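Local coordinates for bacteriorhodopsin (Nanosalina sp., PDB 6EYU), which is a retinal-bearing membrane protein that pumps protons inward across the cell membrane, at residues A[199-202]-A[203-207]; A[4-8]-A[9-13]. All blocks are in the same frame, centred on the assembly; numbering follows the deposited sequence.

Overall arrangement
Contact 2 comes first along the chain: residues 4-8 belong to the short helix 2-7, and residues 9-13 form the loop that leads into helix 14-38. Contact 1 lies far downstream, in the opening turns of helix 198-230. Folding brings the two together, their centres about 11 Å apart and both on the same side of the chain's centre. They meet directly, Ile203 CD1 and Thr199 CG2 packing against the Gly12-Ser13 part of the loop. The N-terminal element thus lies beside the beginning of the last long helix of a seven-helix retinal protein, at one end of the bundle, probably the extracellular one as in related microbial rhodopsins.

Contact 1 of 2, residues A[199-202]-A[203-207]; sequences TQTS and IALVV. With MUN ([(2~{S})-2,3-bis(oxidanyl)propyl] (~{E})-undec-2-enoate), chain S.
Thr199 and Ile203, one helical turn apart, lie side by side and point the same way, with the methyl CG2 of Thr199 4.0 Å from CD1 of Ile203. The threonine methyl can run along the isoleucine because it stands opposite the backbone N while OG1 turns back beside that N (chi1 -54°). Thr201 and Leu205 repeat the arrangement two residues on, towards another face of the helix, Thr201 CG2 meeting Leu205 CD2 again side by side. Beneath both pairs runs ordinary alpha-helical bonding: Ala204 N donates to Gln200 O at 2.9 Å, nearly straight at 168°, and Leu205 N to Thr201 O, somewhat more bent. Further on, Ile203 O accepts from two amides, those of Val206 and Val207.

The tight side of this segment is the one carrying Thr201, Ser202 and Leu205. The buried hydroxyls there have partners: Thr201 OG1 is hydrogen-bonded to Asp197 O and Ser184 OG, and Ser202 OG weakly to Ser13 OG. The other side is looser and faces a bound monoacylglycerol. There Gln200 stretches out beyond CG towards the glycerol and ester end of this MUN molecule, its NE2 3.6 Å from MUN OAJ, while Val207 lays CG1 3.6 Å from MUN CAO on the acyl chain. Gln200 and Val207 thus meet the molecule at two levels, its polar end and its tail.

Both segments belong to the start of helix 198-230. Ser202, Ile203 and Val206 pack on helix 14-38 through Ile17, Phe16 and Tyr20, and Leu205 lies against Trp73 and Trp77 of helix 72-93, its side chain about 7 Å from the retinal.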
ATOM      1  N   THR A 199      29.441  -9.837   0.823  1.00 67.45           N
ATOM      2  CA  THR A 199      29.949  -8.469   0.836  1.00 66.18           C
ATOM      3  C   THR A 199      29.932  -7.877  -0.569  1.00 67.37           C
ATOM      4  O   THR A 199      29.517  -6.736  -0.767  1.00 63.25           O
ATOM      5  CB  THR A 199      31.387  -8.408   1.383  1.00 66.77           C
ATOM      6  OG1 THR A 199      31.444  -9.045   2.665  1.00 67.84           O
ATOM      7  CG2 THR A 199      31.849  -6.965   1.512  1.00 64.42           C
ATOM      8  N   GLN A 200      30.410  -8.653  -1.537  1.00 67.25           N
ATOM      9  CA  GLN A 200      30.372  -8.244  -2.935  1.00 66.04           C
ATOM     10  C   GLN A 200      28.935  -7.992  -3.380  1.00 63.30           C
ATOM     11  O   GLN A 200      28.637  -6.971  -3.999  1.00 61.61           O
ATOM     12  CB  GLN A 200      31.007  -9.320  -3.819  1.00 75.62           C
ATOM     13  CG  GLN A 200      32.522  -9.382  -3.724  1.00 77.03           C
ATOM     14  CD  GLN A 200      33.090 -10.668  -4.290  1.00 79.64           C
ATOM     15  OE1 GLN A 200      32.532 -11.747  -4.088  1.00 79.05           O
ATOM     16  NE2 GLN A 200      34.246 -10.569  -4.936  1.00 86.62           N
ATOM     17  N   THR A 201      28.051  -8.933  -3.064  1.00 64.22           N
ATOM     18  CA  THR A 201      26.625  -8.755  -3.307  1.00 61.97           C
ATOM     19  C   THR A 201      26.143  -7.438  -2.709  1.00 58.98           C
ATOM     20  O   THR A 201      25.525  -6.623  -3.395  1.00 58.18           O
ATOM     21  CB  THR A 201      25.806  -9.905  -2.694  1.00 63.70           C
ATOM     22  OG1 THR A 201      26.368 -11.163  -3.090  1.00 58.90           O
ATOM     23  CG2 THR A 201      24.357  -9.833  -3.148  1.00 65.02           C
ATOM     24  N   SER A 202      26.512  -7.196  -1.455  1.00 57.94           N
ATOM     25  CA  SER A 202      26.072  -6.002  -0.746  1.00 62.04           C
ATOM     26  C   SER A 202      26.605  -4.743  -1.420  1.00 57.46           C
ATOM     27  O   SER A 202      25.844  -3.820  -1.715  1.00 58.11           O
ATOM     28  CB  SER A 202      26.531  -6.049   0.713  1.00 65.08           C
ATOM     29  OG  SER A 202      25.783  -5.149   1.512  1.00 64.37           O
ATOM     30  N   ILE A 203      27.901  -4.730  -1.717  1.00 56.82           N
ATOM     31  CA  ILE A 203      28.502  -3.604  -2.425  1.00 65.01           C
ATOM     32  C   ILE A 203      27.730  -3.315  -3.708  1.00 66.83           C
ATOM     33  O   ILE A 203      27.296  -2.187  -3.942  1.00 67.11           O
ATOM     34  CB  ILE A 203      29.977  -3.869  -2.786  1.00 72.90           C
ATOM     35  CG1 ILE A 203      30.730  -4.456  -1.590  1.00 71.59           C
ATOM     36  CG2 ILE A 203      30.645  -2.579  -3.240  1.00 73.25           C
ATOM     37  CD1 ILE A 203      30.509  -3.703  -0.297  1.00 70.39           C
ATOM     38  N   ALA A 204      27.515  -4.353  -4.511  1.00 63.41           N
ATOM     39  CA  ALA A 204      26.837  -4.204  -5.793  1.00 61.31           C
ATOM     40  C   ALA A 204      25.456  -3.588  -5.598  1.00 60.02           C
ATOM     41  O   ALA A 204      25.020  -2.751  -6.389  1.00 61.98           O
ATOM     42  CB  ALA A 204      26.721  -5.551  -6.488  1.00 57.97           C
ATOM     43  N   LEU A 205      24.760  -4.032  -4.557  1.00 58.41           N
ATOM     44  CA  LEU A 205      23.416  -3.546  -4.268  1.00 58.67           C
ATOM     45  C   LEU A 205      23.469  -2.275  -3.426  1.00 66.33           C
ATOM     46  O   LEU A 205      22.458  -1.850  -2.866  1.00 73.63           O
ATOM     47  CB  LEU A 205      22.615  -4.620  -3.527  1.00 58.32           C
ATOM     48  CG  LEU A 205      21.731  -5.526  -4.387  1.00 58.68           C
ATOM     49  CD1 LEU A 205      22.231  -5.575  -5.823  1.00 58.56           C
ATOM     50  CD2 LEU A 205      21.670  -6.925  -3.792  1.00 56.76           C
ATOM     51  N   VAL A 206      24.660  -1.700  -3.301  1.00 62.70           N
ATOM     52  CA  VAL A 206      24.794  -0.309  -2.883  1.00 62.69           C
ATOM     53  C   VAL A 206      25.096   0.585  -4.080  1.00 60.72           C
ATOM     54  O   VAL A 206      24.468   1.628  -4.261  1.00 59.24           O
ATOM     55  CB  VAL A 206      25.915  -0.137  -1.839  1.00 66.33           C
ATOM     56  CG1 VAL A 206      26.315   1.325  -1.726  1.00 64.72           C
ATOM     57  CG2 VAL A 206      25.470  -0.680  -0.489  1.00 70.92           C
ATOM     58  N   VAL A 207      26.040   0.156  -4.912  1.00 62.52           N
ATOM     59  CA  VAL A 207      26.550   1.003  -5.983  1.00 62.85           C
ATOM     60  C   VAL A 207      25.535   1.123  -7.117  1.00 60.54           C
ATOM     61  O   VAL A 207      25.403   2.182  -7.729  1.00 60.39           O
ATOM     62  CB  VAL A 207      27.873   0.459  -6.553  1.00 67.68           C
ATOM     63  CG1 VAL A 207      27.639  -0.855  -7.283  1.00 78.22           C
ATOM     64  CG2 VAL A 207      28.511   1.484  -7.478  1.00 64.31           C
TER
HETATM   65  CAR MUN S 316      28.493   0.426 -12.360  1.00 88.45           C
HETATM   66  CAQ MUN S 316      29.691  -0.256 -11.699  1.00 92.50           C
HETATM   67  CAP MUN S 316      29.247  -1.579 -11.072  1.00 86.46           C
HETATM   68  CAO MUN S 316      30.011  -1.790  -9.764  1.00 81.94           C
HETATM   69  CAN MUN S 316      29.902  -3.251  -9.330  1.00 70.95           C
HETATM   70  CAM MUN S 316      30.219  -3.353  -7.836  1.00 71.05           C
HETATM   71  CAK MUN S 316      31.458  -4.226  -7.629  1.00 74.30           C
HETATM   72  CAH MUN S 316      31.038  -5.535  -6.957  1.00 84.62           C
HETATM   73  CAF MUN S 316      32.146  -6.584  -7.105  1.00100.23           C
HETATM   74  CAC MUN S 316      31.927  -7.640  -8.203  1.00114.50           C
HETATM   75  CAA MUN S 316      32.979  -8.753  -8.360  1.00126.62           C
HETATM   76  OAD MUN S 316      34.131  -8.580  -7.963  1.00116.77           O
HETATM   77  OAB MUN S 316      32.599  -9.800  -9.143  1.00137.80           O
HETATM   78  CAE MUN S 316      33.760 -10.389  -9.740  1.00139.82           C
HETATM   79  CAG MUN S 316      33.969 -11.798  -9.183  1.00139.28           C
HETATM   80  OAJ MUN S 316      33.158 -11.975  -8.017  1.00112.72           O
HETATM   81  CAI MUN S 316      33.571 -12.830 -10.240  1.00140.06           C
HETATM   82  OAL MUN S 316      34.578 -13.843 -10.320  1.00111.73           O

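Contact 2 of 2, residues A[4-8]-A[9-13]; sequences EAITA and GGFGS
Thr7 and Phe11, their CA atoms 4.3 Å apart, are drawn together as the chain passes from helix 2-7 into a type II' beta turn running from Ala8 to Phe11, with Gly9 at its second position. Gly9 takes a positive phi of 63°, and a CB built there would fall 2.9 Å from Ala8 O, a clash that the absence of a side chain avoids.

The turn brings the Phe11 ring back alongside the last turn of the helix. The methyl CG2 of Thr7 sits above one ring face in a CH-pi contact, 3.6 Å from the ring centroid and 17° off the normal, so the methyl is shifted slightly towards the rim. Two demands meet in the threonine: its OG1, held between backbone N and carbonyl carbon, bonds back to Tyr3 O, while the methyl is left to cover the ring. Ile6 approaches the same ring at an angle, its CG2 3.8 Å from Phe11 CE1. That CG2 also lies 3.7 Å from Ser13 OG, which stands at the edge of the ring, in its plane.

A water links the last turn of helix 2-7 to the end of the loop, donating to Ile6 O at a short 2.5 Å and hydrogen-bonded to Ser13 OG at 2.9 Å. Ile6 also packs on Ser202 of helix 198-230. Replacing Phe11 by an alanine would probably leave the Thr7 methyl without its aromatic face and Ile6 CG2 without its ring neighbour, opening a gap between the turn and helix 2-7.

Glycine at the second position, where phi is positive, is a standard preference of the type II' beta turn; here that turn links the short N-terminal helix 2-7 to helix 14-38, the first long helix of the rhodopsin bundle.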
ATOM      1  N   GLU A   4      23.060 -11.864   8.647  1.00 75.39           N
ATOM      2  CA  GLU A   4      24.165 -12.504   9.352  1.00 79.84           C
ATOM      3  C   GLU A   4      25.356 -12.700   8.419  1.00 84.13           C
ATOM      4  O   GLU A   4      26.506 -12.545   8.827  1.00 89.51           O
ATOM      5  CB  GLU A   4      23.721 -13.855   9.918  1.00 80.31           C
ATOM      6  CG  GLU A   4      23.215 -13.789  11.349  1.00 84.73           C
ATOM      7  N   ALA A   5      25.075 -13.132   7.195  1.00 86.48           N
ATOM      8  CA  ALA A   5      26.121 -13.377   6.209  1.00 78.54           C
ATOM      9  C   ALA A   5      26.824 -12.073   5.846  1.00 76.19           C
ATOM     10  O   ALA A   5      28.046 -12.035   5.703  1.00 81.30           O
ATOM     11  CB  ALA A   5      25.532 -14.022   4.965  1.00 80.27           C
ATOM     12  N   ILE A   6      26.037 -11.025   5.632  1.00 74.85           N
ATOM     13  CA  ILE A   6      26.569  -9.749   5.174  1.00 74.40           C
ATOM     14  C   ILE A   6      27.441  -9.110   6.249  1.00 71.29           C
ATOM     15  O   ILE A   6      28.499  -8.554   5.954  1.00 67.24           O
ATOM     16  CB  ILE A   6      25.438  -8.770   4.810  1.00 73.68           C
ATOM     17  CG1 ILE A   6      24.843  -9.134   3.449  1.00 74.99           C
ATOM     18  CG2 ILE A   6      25.957  -7.341   4.795  1.00 72.48           C
ATOM     19  CD1 ILE A   6      23.692  -8.247   3.032  1.00 75.81           C
ATOM     20  N   THR A   7      26.964  -9.146   7.489  1.00 74.76           N
ATOM     21  CA  THR A   7      27.593  -8.402   8.572  1.00 79.71           C
ATOM     22  C   THR A   7      28.621  -9.266   9.292  1.00 86.62           C
ATOM     23  O   THR A   7      29.347  -8.787  10.165  1.00 87.01           O
ATOM     24  CB  THR A   7      26.552  -7.916   9.597  1.00 75.22           C
ATOM     25  OG1 THR A   7      25.787  -9.030  10.073  1.00 77.32           O
ATOM     26  CG2 THR A   7      25.621  -6.893   8.968  1.00 71.25           C
ATOM     27  N   ALA A   8      28.631 -10.555   8.972  1.00 95.59           N
ATOM     28  CA  ALA A   8      29.533 -11.496   9.625  1.00 97.88           C
ATOM     29  C   ALA A   8      30.977 -11.214   9.228  1.00 98.68           C
ATOM     30  O   ALA A   8      31.248 -10.746   8.121  1.00 86.53           O
ATOM     31  CB  ALA A   8      29.155 -12.925   9.266  1.00 95.67           C
ATOM     32  N   GLY A   9      31.900 -11.481  10.146  1.00102.57           N
ATOM     33  CA  GLY A   9      33.296 -11.102   9.964  1.00100.73           C
ATOM     34  C   GLY A   9      33.474  -9.599   9.873  1.00100.00           C
ATOM     35  O   GLY A   9      33.029  -8.856  10.749  1.00100.87           O
ATOM     36  N   GLY A  10      34.156  -9.153   8.823  1.00 97.88           N
ATOM     37  CA  GLY A  10      34.623  -7.774   8.741  1.00 90.31           C
ATOM     38  C   GLY A  10      33.494  -6.798   8.469  1.00 85.39           C
ATOM     39  O   GLY A  10      33.640  -5.594   8.677  1.00 96.50           O
ATOM     40  N   PHE A  11      32.390  -7.311   7.936  1.00 81.65           N
ATOM     41  CA  PHE A  11      31.304  -6.463   7.457  1.00 71.38           C
ATOM     42  C   PHE A  11      31.835  -5.411   6.489  1.00 71.75           C
ATOM     43  O   PHE A  11      31.720  -4.210   6.736  1.00 76.97           O
ATOM     44  CB  PHE A  11      30.603  -5.783   8.634  1.00 70.34           C
ATOM     45  CG  PHE A  11      29.329  -5.082   8.257  1.00 69.79           C
ATOM     46  CD1 PHE A  11      28.876  -5.095   6.949  1.00 68.41           C
ATOM     47  CD2 PHE A  11      28.560  -4.452   9.222  1.00 72.04           C
ATOM     48  CE1 PHE A  11      27.697  -4.462   6.602  1.00 67.60           C
ATOM     49  CE2 PHE A  11      27.379  -3.819   8.882  1.00 73.02           C
ATOM     50  CZ  PHE A  11      26.945  -3.826   7.570  1.00 71.13           C
ATOM     51  N   GLY A  12      32.403  -5.872   5.378  1.00 69.12           N
ATOM     52  CA  GLY A  12      33.210  -5.014   4.519  1.00 65.38           C
ATOM     53  C   GLY A  12      32.376  -4.028   3.724  1.00 64.99           C
ATOM     54  O   GLY A  12      32.915  -3.142   3.061  1.00 70.26           O
ATOM     55  N   SER A  13      31.059  -4.205   3.753  1.00 66.49           N
ATOM     56  CA  SER A  13      30.164  -3.379   2.950  1.00 66.76           C
ATOM     57  C   SER A  13      29.653  -2.183   3.748  1.00 64.68           C
ATOM     58  O   SER A  13      29.027  -1.280   3.193  1.00 60.87           O
ATOM     59  CB  SER A  13      28.983  -4.209   2.441  1.00 71.20           C
ATOM     60  OG  SER A  13      28.325  -4.870   3.508  1.00 66.32           O
TER
HETATM   61  O   HOH W   1      29.848  -7.132   4.375  1.00 84.49           O